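Local coordinates for stomatin operon partner protein (PDB 3WWV) that is a membrane-bound serine protease cleaving preferentially near hydrophobic or aromatic residues, of which this piece is the C-terminal OB-fold domain, at residues 8-13 / 27-32; 18-23 / 43-48; 34-39 / 60-65. All coordinates share one frame; numbering follows the deposited sequence.

Interaction 1: residues 8-13 / 27-32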
loop_
_atom_site.group_PDB
_atom_site.type_symbol
_atom_site.label_atom_id
_atom_site.label_comp_id
_atom_site.label_asym_id
_atom_site.label_seq_id
_atom_site.Cartn_x
_atom_site.Cartn_y
_atom_site.Cartn_z
ATOM N N GLU A 8 -4.391 10.455 1.178
ATOM C CA GLU A 8 -3.434 10.673 0.113
ATOM C C GLU A 8 -2.029 10.931 0.655
ATOM O O GLU A 8 -1.043 10.554 0.033
ATOM C CB GLU A 8 -3.900 11.829 -0.768
ATOM C CG GLU A 8 -3.180 11.899 -2.102
ATOM C CD GLU A 8 -3.907 12.752 -3.127
ATOM O OE1 GLU A 8 -3.285 13.067 -4.164
ATOM O OE2 GLU A 8 -5.092 13.101 -2.906
ATOM N N GLU A 9 -1.951 11.564 1.818
ATOM C CA GLU A 9 -0.675 11.930 2.412
ATOM C C GLU A 9 0.023 10.717 3.009
ATOM O O GLU A 9 1.247 10.636 2.988
ATOM C CB GLU A 9 -0.867 12.996 3.497
ATOM C CG GLU A 9 -1.781 14.147 3.104
ATOM C CD GLU A 9 -1.959 15.162 4.224
ATOM O OE1 GLU A 9 -3.122 15.439 4.593
ATOM O OE2 GLU A 9 -0.940 15.674 4.747
ATOM N N MET A 10 -0.756 9.776 3.534
ATOM C CA MET A 10 -0.197 8.662 4.312
ATOM C C MET A 10 0.018 7.378 3.512
ATOM O O MET A 10 0.960 6.631 3.784
ATOM C CB MET A 10 -1.069 8.345 5.539
ATOM C CG MET A 10 -1.297 9.507 6.498
ATOM S SD MET A 10 0.241 10.280 7.000
ATOM C CE MET A 10 1.012 8.991 7.982
ATOM N N ILE A 11 -0.854 7.125 2.541
ATOM C CA ILE A 11 -0.841 5.864 1.824
ATOM C C ILE A 11 0.423 5.724 0.962
ATOM O O ILE A 11 0.800 6.634 0.222
ATOM C CB ILE A 11 -2.165 5.645 1.044
ATOM C CG1 ILE A 11 -3.307 5.428 2.043
ATOM C CG2 ILE A 11 -2.067 4.439 0.119
ATOM C CD1 ILE A 11 -4.686 5.337 1.426
ATOM N N GLY A 12 1.098 4.588 1.099
ATOM C CA GLY A 12 2.336 4.346 0.365
ATOM C C GLY A 12 3.598 4.571 1.169
ATOM O O GLY A 12 4.659 4.090 0.785
ATOM N N LEU A 13 3.497 5.309 2.275
ATOM C CA LEU A 13 4.669 5.584 3.123
ATOM C C LEU A 13 5.150 4.345 3.874
ATOM O O LEU A 13 4.375 3.414 4.123
ATOM C CB LEU A 13 4.378 6.703 4.136
ATOM C CG LEU A 13 4.174 8.124 3.595
ATOM C CD1 LEU A 13 3.838 9.098 4.712
ATOM C CD2 LEU A 13 5.385 8.607 2.804
ATOM N N ILE A 27 2.739 2.753 15.265
ATOM C CA ILE A 27 3.878 2.880 14.345
ATOM C C ILE A 27 4.415 4.309 14.266
ATOM O O ILE A 27 3.708 5.275 14.574
ATOM C CB ILE A 27 3.586 2.374 12.905
ATOM C CG1 ILE A 27 2.566 3.271 12.186
ATOM C CG2 ILE A 27 3.183 0.909 12.906
ATOM C CD1 ILE A 27 2.310 2.874 10.740
ATOM N N LYS A 28 5.671 4.434 13.853
ATOM C CA LYS A 28 6.250 5.733 13.595
ATOM C C LYS A 28 6.357 5.930 12.089
ATOM O O LYS A 28 6.983 5.131 11.397
ATOM C CB LYS A 28 7.614 5.860 14.272
ATOM C CG LYS A 28 7.980 7.295 14.630
ATOM C CD LYS A 28 9.208 7.341 15.532
ATOM C CE LYS A 28 9.497 8.755 16.021
ATOM N NZ LYS A 28 8.454 9.243 16.970
ATOM N N VAL A 29 5.704 6.967 11.578
ATOM C CA VAL A 29 5.803 7.308 10.167
ATOM C C VAL A 29 6.209 8.764 10.067
ATOM O O VAL A 29 5.525 9.638 10.608
ATOM C CB VAL A 29 4.491 7.068 9.393
ATOM C CG1 VAL A 29 4.600 7.608 7.977
ATOM C CG2 VAL A 29 4.169 5.588 9.341
ATOM N N ARG A 30 7.307 9.003 9.341
ATOM C CA ARG A 30 8.049 10.264 9.374
ATOM C C ARG A 30 8.521 10.457 10.823
ATOM O O ARG A 30 9.230 9.599 11.359
ATOM C CB ARG A 30 7.208 11.439 8.844
ATOM C CG ARG A 30 6.752 11.269 7.398
ATOM C CD ARG A 30 5.622 12.225 7.031
ATOM N NE ARG A 30 4.406 11.995 7.818
ATOM C CZ ARG A 30 3.225 12.572 7.592
ATOM N NH1 ARG A 30 3.059 13.429 6.590
ATOM N NH2 ARG A 30 2.197 12.286 8.371
ATOM N N GLY A 31 8.117 11.540 11.471
ATOM C CA GLY A 31 8.462 11.714 12.873
ATOM C C GLY A 31 7.309 11.386 13.800
ATOM O O GLY A 31 7.496 11.305 15.012
ATOM N N GLU A 32 6.124 11.190 13.222
ATOM C CA GLU A 32 4.874 11.085 13.974
ATOM C C GLU A 32 4.566 9.678 14.456
ATOM O O GLU A 32 4.786 8.695 13.741
ATOM C CB GLU A 32 3.688 11.538 13.113
ATOM C CG GLU A 32 3.627 13.011 12.740
ATOM C CD GLU A 32 2.348 13.338 11.974
ATOM O OE1 GLU A 32 1.288 13.547 12.620
ATOM O OE2 GLU A 32 2.398 13.377 10.722
#
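Val-29 CG1 receives two apolar groups of residues 8-13, and all of this packing falls on that one methyl. Val-29 CG1, anti to the backbone N at a chi1 of 173°, touches Leu-13 CD1 at 3.7 Å, while Met-10 CE reaches the same carbon at 3.8 Å. Leu-13 CB also approaches CG1, at 4.0 Å, and the leucine lies obliquely against the valine. The Met-10 chain bends at both chi2 and chi3, and the second bend (-67°) turns CE in toward the strand.

In this OB-fold domain, the NfeD C-terminal domain, the short helix 7-10 and the type II turn Met-10 to Leu-13 pack beside the type II' turn, Val-29 to Glu-32, that joins strands 24-29 and 32-38. Met-10 also packs on Trp-34, Leu-60 and Met-55.

The other contacts bring the Arg-30 guanidinium beside the Met-10 thioether and the Leu-13 methyl. The side chains of Arg-30 and Met-10 cross at about a right angle, with Arg-30 NH2 3.1 Å from Met-10 SD, and Leu-13 CD1 lies near the guanidinium, 4.3 Å from Arg-30 CD. A salt bridge within the turn, Arg-30 NH2 to Glu-32 OE2 at 2.6 Å, fixes the same nitrogen that meets the sulfur. Glu-9 OE2 stands 4.9 Å from Arg-30 NH1, a separation at which opposite charges would still attract. Within 27-32, Lys-28 NZ donates to Gly-31 O at 3.0 Å from above the carbonyl plane.

Interaction 2: residues 18-23 / 43-48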
loop_
_atom_site.group_PDB
_atom_site.type_symbol
_atom_site.label_atom_id
_atom_site.label_comp_id
_atom_site.label_asym_id
_atom_site.label_seq_id
_atom_site.Cartn_x
_atom_site.Cartn_y
_atom_site.Cartn_z
ATOM N N VAL A 18 6.552 0.590 16.520
ATOM C CA VAL A 18 7.095 1.002 17.814
ATOM C C VAL A 18 6.391 0.269 18.960
ATOM O O VAL A 18 6.968 0.060 20.025
ATOM C CB VAL A 18 7.097 2.543 17.996
ATOM C CG1 VAL A 18 8.044 3.188 16.994
ATOM C CG2 VAL A 18 5.709 3.134 17.808
ATOM N N GLU A 19 5.154 -0.157 18.717
ATOM C CA GLU A 19 4.448 -1.041 19.635
ATOM C C GLU A 19 3.744 -2.138 18.830
ATOM O O GLU A 19 2.881 -1.844 18.000
ATOM C CB GLU A 19 3.444 -0.252 20.484
ATOM C CG GLU A 19 2.591 -1.119 21.392
ATOM C CD GLU A 19 1.599 -0.310 22.205
ATOM O OE1 GLU A 19 1.985 0.202 23.277
ATOM O OE2 GLU A 19 0.435 -0.191 21.777
ATOM N N GLU A 20 4.116 -3.390 19.095
ATOM C CA GLU A 20 3.665 -4.560 18.323
ATOM C C GLU A 20 2.224 -4.465 17.832
ATOM O O GLU A 20 1.309 -4.158 18.608
ATOM C CB GLU A 20 3.863 -5.860 19.118
ATOM C CG GLU A 20 3.568 -7.130 18.333
ATOM C CD GLU A 20 3.792 -8.394 19.146
ATOM O OE1 GLU A 20 2.993 -8.675 20.074
ATOM O OE2 GLU A 20 4.763 -9.123 18.836
ATOM N N LEU A 21 2.051 -4.739 16.539
ATOM C CA LEU A 21 0.738 -4.817 15.902
ATOM C C LEU A 21 0.173 -6.217 16.073
ATOM O O LEU A 21 0.632 -7.156 15.429
ATOM C CB LEU A 21 0.856 -4.481 14.412
ATOM C CG LEU A 21 0.848 -3.021 13.976
ATOM C CD1 LEU A 21 1.740 -2.125 14.823
ATOM C CD2 LEU A 21 1.244 -2.942 12.523
ATOM N N ASN A 22 -0.823 -6.357 16.941
ATOM C CA ASN A 22 -1.331 -7.684 17.289
ATOM C C ASN A 22 -2.856 -7.867 17.349
ATOM O O ASN A 22 -3.345 -8.415 18.327
ATOM C CB ASN A 22 -0.713 -8.123 18.622
ATOM C CG ASN A 22 -0.892 -7.083 19.723
ATOM O OD1 ASN A 22 0.049 -6.787 20.465
ATOM N ND2 ASN A 22 -2.098 -6.521 19.833
ATOM N N PRO A 23 -3.614 -7.440 16.305
ATOM C CA PRO A 23 -3.232 -6.813 15.033
ATOM C C PRO A 23 -3.109 -5.286 15.141
ATOM O O PRO A 23 -2.588 -4.650 14.222
ATOM C CB PRO A 23 -4.391 -7.193 14.105
ATOM C CG PRO A 23 -5.575 -7.264 15.005
ATOM C CD PRO A 23 -5.081 -7.623 16.386
ATOM N N LYS A 43 0.003 -10.603 13.642
ATOM C CA LYS A 43 1.054 -10.004 14.480
ATOM C C LYS A 43 2.276 -9.497 13.693
ATOM O O LYS A 43 2.960 -10.276 13.024
ATOM C CB LYS A 43 1.510 -11.001 15.557
ATOM C CG LYS A 43 2.623 -10.496 16.468
ATOM C CD LYS A 43 3.266 -11.635 17.244
ATOM C CE LYS A 43 2.399 -12.046 18.421
ATOM N NZ LYS A 43 2.763 -13.394 18.931
ATOM N N ILE A 44 2.546 -8.196 13.789
ATOM C CA ILE A 44 3.773 -7.604 13.251
ATOM C C ILE A 44 4.599 -6.996 14.395
ATOM O O ILE A 44 4.111 -6.165 15.148
ATOM C CB ILE A 44 3.486 -6.563 12.142
ATOM C CG1 ILE A 44 2.614 -7.181 11.035
ATOM C CG2 ILE A 44 4.789 -6.020 11.567
ATOM C CD1 ILE A 44 2.244 -6.215 9.925
ATOM N N GLU A 45 5.855 -7.423 14.500
ATOM C CA GLU A 45 6.691 -7.183 15.687
ATOM C C GLU A 45 7.310 -5.790 15.746
ATOM O O GLU A 45 7.451 -5.117 14.727
ATOM C CB GLU A 45 7.810 -8.234 15.777
ATOM C CG GLU A 45 7.348 -9.684 15.938
ATOM C CD GLU A 45 6.937 -10.369 14.625
ATOM O OE1 GLU A 45 6.936 -9.723 13.550
ATOM O OE2 GLU A 45 6.610 -11.575 14.670
ATOM N N LYS A 46 7.691 -5.380 16.954
ATOM C CA LYS A 46 8.391 -4.125 17.191
ATOM C C LYS A 46 9.685 -4.047 16.368
ATOM O O LYS A 46 10.445 -5.018 16.286
ATOM C CB LYS A 46 8.675 -3.988 18.689
ATOM C CG LYS A 46 9.453 -2.755 19.120
ATOM C CD LYS A 46 9.729 -2.824 20.616
ATOM C CE LYS A 46 10.769 -1.798 21.054
ATOM N NZ LYS A 46 10.178 -0.449 21.287
ATOM N N GLY A 47 9.922 -2.898 15.744
ATOM C CA GLY A 47 11.093 -2.720 14.901
ATOM C C GLY A 47 10.902 -3.102 13.442
ATOM O O GLY A 47 11.686 -2.686 12.600
ATOM N N GLU A 48 9.873 -3.894 13.136
ATOM C CA GLU A 48 9.589 -4.282 11.740
ATOM C C GLU A 48 9.187 -3.076 10.883
ATOM O O GLU A 48 8.554 -2.141 11.363
ATOM C CB GLU A 48 8.502 -5.371 11.660
ATOM C CG GLU A 48 8.832 -6.674 12.382
ATOM C CD GLU A 48 9.646 -7.656 11.550
ATOM O OE1 GLU A 48 10.591 -8.281 12.107
ATOM O OE2 GLU A 48 9.334 -7.823 10.343
HETATM O O HOH W 1 7.381 -7.186 19.152
#
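Leu-21 O is approached by two donors of residues 43-48: Ile-44 N, which gives it a hydrogen bond of 2.7 Å, and Lys-43 CA, whose C-H points at the same oxygen from 3.0 Å. Leu-21 N returns a bond to Ile-44 O at 2.9 Å, making Leu-21 and Ile-44 a hydrogen-bonded antiparallel pair, a single bridge between two loops. Beneath it their CB atoms meet, and beyond them Leu-21 packs on Ile-27 and Val-62, Ile-44 on Ser-38.

Glu-20 runs out over the opposing loop. Its CG, anti to the backbone N (chi1 -173°), comes to 3.4 Å from Ile-44 O, and the carboxylate lies against the aliphatic part of Lys-43, with OE2 3.3 Å from Lys-43 CD. Lys-43 NZ stands 4.7 Å from Glu-20 OE2, so the opposite charges are near but without a salt bridge. A water donates to Glu-20 OE2 and accepts from Lys-46 N at 2.9 Å, extending the link past the bridge. An alanine here, in place of the glutamate, would probably leave this water without its carboxylate partner and Lys-43 CG and CD without the group that lies against them.

Lys-46 NZ makes a weak hydrogen bond to Val-18 O, where the chain turns a corner at a classic beta bulge, Val-18 and Glu-19 both facing Met-26. Glu-45 directs its carboxylate elsewhere, to Arg-64. The two loops of the OB-fold domain are therefore joined by directional backbone bonds over an apolar floor, while the charges above would contribute mainly at longer range and through water.

Interaction 3: residues 34-39 / 60-65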
loop_
_atom_site.group_PDB
_atom_site.type_symbol
_atom_site.label_atom_id
_atom_site.label_comp_id
_atom_site.label_asym_id
_atom_site.label_seq_id
_atom_site.Cartn_x
_atom_site.Cartn_y
_atom_site.Cartn_z
ATOM N N TRP A 34 1.675 7.035 15.130
ATOM C CA TRP A 34 0.325 6.728 14.666
ATOM C C TRP A 34 -0.208 5.406 15.219
ATOM O O TRP A 34 0.546 4.449 15.403
ATOM C CB TRP A 34 0.306 6.638 13.145
ATOM C CG TRP A 34 0.328 7.937 12.451
ATOM C CD1 TRP A 34 1.420 8.697 12.166
ATOM C CD2 TRP A 34 -0.802 8.630 11.906
ATOM N NE1 TRP A 34 1.041 9.827 11.488
ATOM C CE2 TRP A 34 -0.318 9.813 11.319
ATOM C CE3 TRP A 34 -2.179 8.367 11.869
ATOM C CZ2 TRP A 34 -1.166 10.742 10.696
ATOM C CZ3 TRP A 34 -3.020 9.282 11.246
ATOM C CH2 TRP A 34 -2.511 10.455 10.669
ATOM N N LYS A 35 -1.519 5.362 15.463
ATOM C CA LYS A 35 -2.213 4.108 15.686
ATOM C C LYS A 35 -2.194 3.367 14.360
ATOM O O LYS A 35 -2.328 3.983 13.299
ATOM C CB LYS A 35 -3.655 4.347 16.117
ATOM C CG LYS A 35 -3.836 4.801 17.553
ATOM C CD LYS A 35 -5.312 5.021 17.866
ATOM C CE LYS A 35 -5.570 4.961 19.366
ATOM N NZ LYS A 35 -6.859 4.275 19.689
ATOM N N ALA A 36 -2.016 2.052 14.416
ATOM C CA ALA A 36 -1.934 1.245 13.206
ATOM C C ALA A 36 -2.515 -0.143 13.424
ATOM O O ALA A 36 -2.598 -0.624 14.560
ATOM C CB ALA A 36 -0.496 1.157 12.703
ATOM N N ARG A 37 -2.913 -0.769 12.319
ATOM C CA ARG A 37 -3.554 -2.082 12.326
ATOM C C ARG A 37 -3.038 -2.850 11.109
ATOM O O ARG A 37 -3.063 -2.326 10.003
ATOM C CB ARG A 37 -5.079 -1.895 12.254
ATOM C CG ARG A 37 -5.909 -3.160 12.374
ATOM C CD ARG A 37 -7.379 -2.853 12.658
ATOM N NE ARG A 37 -8.132 -2.409 11.476
ATOM C CZ ARG A 37 -8.838 -1.273 11.385
ATOM N NH1 ARG A 37 -8.917 -0.416 12.400
ATOM N NH2 ARG A 37 -9.481 -0.995 10.262
ATOM N N SER A 38 -2.544 -4.068 11.303
ATOM C CA SER A 38 -2.095 -4.859 10.164
ATOM C C SER A 38 -3.302 -5.376 9.401
ATOM O O SER A 38 -4.274 -5.812 10.012
ATOM C CB SER A 38 -1.203 -6.015 10.594
ATOM O OG SER A 38 -1.904 -6.891 11.445
ATOM N N LYS A 39 -3.239 -5.312 8.072
ATOM C CA LYS A 39 -4.385 -5.691 7.242
ATOM C C LYS A 39 -4.745 -7.177 7.304
ATOM O O LYS A 39 -5.920 -7.510 7.399
ATOM C CB LYS A 39 -4.196 -5.268 5.792
ATOM C CG LYS A 39 -5.499 -5.331 5.003
ATOM C CD LYS A 39 -5.334 -4.845 3.582
ATOM C CE LYS A 39 -6.557 -5.221 2.771
ATOM N NZ LYS A 39 -7.704 -4.311 3.023
ATOM N N LEU A 60 -3.860 3.894 10.831
ATOM C CA LEU A 60 -3.201 3.457 9.587
ATOM C C LEU A 60 -3.301 1.945 9.408
ATOM O O LEU A 60 -3.068 1.189 10.348
ATOM C CB LEU A 60 -1.730 3.883 9.570
ATOM C CG LEU A 60 -1.449 5.362 9.784
ATOM C CD1 LEU A 60 0.049 5.626 9.747
ATOM C CD2 LEU A 60 -2.166 6.203 8.742
ATOM N N ILE A 61 -3.660 1.515 8.201
ATOM C CA ILE A 61 -3.713 0.090 7.861
ATOM C C ILE A 61 -2.464 -0.230 7.071
ATOM O O ILE A 61 -2.119 0.468 6.118
ATOM C CB ILE A 61 -5.011 -0.267 7.118
ATOM C CG1 ILE A 61 -6.197 -0.023 8.060
ATOM C CG2 ILE A 61 -5.020 -1.726 6.655
ATOM C CD1 ILE A 61 -7.463 0.356 7.338
ATOM N N VAL A 62 -1.758 -1.268 7.506
ATOM C CA VAL A 62 -0.400 -1.527 7.055
ATOM C C VAL A 62 -0.248 -3.007 6.754
ATOM O O VAL A 62 -0.984 -3.836 7.307
ATOM C CB VAL A 62 0.649 -1.110 8.118
ATOM C CG1 VAL A 62 0.523 0.364 8.485
ATOM C CG2 VAL A 62 0.541 -1.957 9.373
ATOM N N VAL A 63 0.681 -3.322 5.855
ATOM C CA VAL A 63 1.208 -4.680 5.678
ATOM C C VAL A 63 2.697 -4.601 6.007
ATOM O O VAL A 63 3.276 -3.510 5.949
ATOM C CB VAL A 63 1.005 -5.231 4.232
ATOM C CG1 VAL A 63 -0.482 -5.378 3.911
ATOM C CG2 VAL A 63 1.691 -4.356 3.187
ATOM N N ARG A 64 3.332 -5.718 6.360
ATOM C CA ARG A 64 4.788 -5.664 6.500
ATOM C C ARG A 64 5.429 -5.467 5.146
ATOM O O ARG A 64 4.931 -5.955 4.132
ATOM C CB ARG A 64 5.419 -6.854 7.237
ATOM C CG ARG A 64 4.754 -8.206 7.085
ATOM C CD ARG A 64 5.717 -9.323 7.491
ATOM N NE ARG A 64 6.537 -9.003 8.651
ATOM C CZ ARG A 64 6.266 -9.385 9.897
ATOM N NH1 ARG A 64 5.197 -10.112 10.169
ATOM N NH2 ARG A 64 7.073 -9.030 10.878
ATOM N N GLU A 65 6.520 -4.718 5.142
ATOM C CA GLU A 65 7.227 -4.405 3.919
ATOM C C GLU A 65 7.681 -5.712 3.235
ATOM O O GLU A 65 8.154 -6.636 3.900
ATOM C CB GLU A 65 8.397 -3.470 4.252
ATOM C CG GLU A 65 9.301 -3.087 3.087
ATOM C CD GLU A 65 8.626 -2.218 2.038
ATOM O OE1 GLU A 65 7.380 -2.105 2.031
ATOM O OE2 GLU A 65 9.356 -1.651 1.200
#
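Leu-60 lies against Trp-34 where strands 34-38 and 60-64 run parallel in the OB-fold barrel, their axes 49° apart. Leu-60 CB sits beside Ala-36 CB, at 4.3 Å, and its CG, anti to the carbonyl carbon, comes to 3.7 Å from Trp-34 CE3. From there the branches divide. CD1 touches Trp-34 CB and CG, both at 3.6 Å, over the ring face but offset toward the rim; CD2 lies over the six-membered ring in a CH-pi contact, 4.2 Å from its centroid. Ile-27 and Met-10 border the same leucine.

The backbone alternates acceptors and donors: Leu-60 N bonds to Lys-35 O, Arg-37 N to Leu-60 O, Val-62 N to Arg-37 O, and Lys-39 N to Val-62 O. Ala-36, Ser-38, Leu-60 and Val-62 face inward. On the other face Arg-37 and Ile-61 lie side by side, pointing the same way, with Ile-61 CG1 over one guanidinium face and Asp-56 bound to Arg-37 in a salt bridge. Lys-39 crosses Ile-61 obliquely, its CB 3.7 Å from Ile-61 CG2.

How the interactions relate
Interaction 3 forms the middle of the barrel, its centre about 10 Å from that of interaction 1 and about 9 Å from that of interaction 2, which lie about 16 Å apart between centres, on opposite sides of the chain's centre. Ile-27, on the strand of interaction 1, packs by CG2 on Leu-21 CD1 of interaction 2 (3.9 Å) and Ala-36 CB of interaction 3 (3.7 Å). Met-10 CE meets Trp-34 NE1 at 3.6 Å. Arg-64 of 60-65 is held by Glu-48 and Glu-45 of 43-48, with NH2 2.6 Å from Glu-48 OE2. A sodium ion lies about 5 Å from the Ser-38 side chain and about 10 Å from that of Ile-44. Interactions 1 and 3 both touch the second subunit.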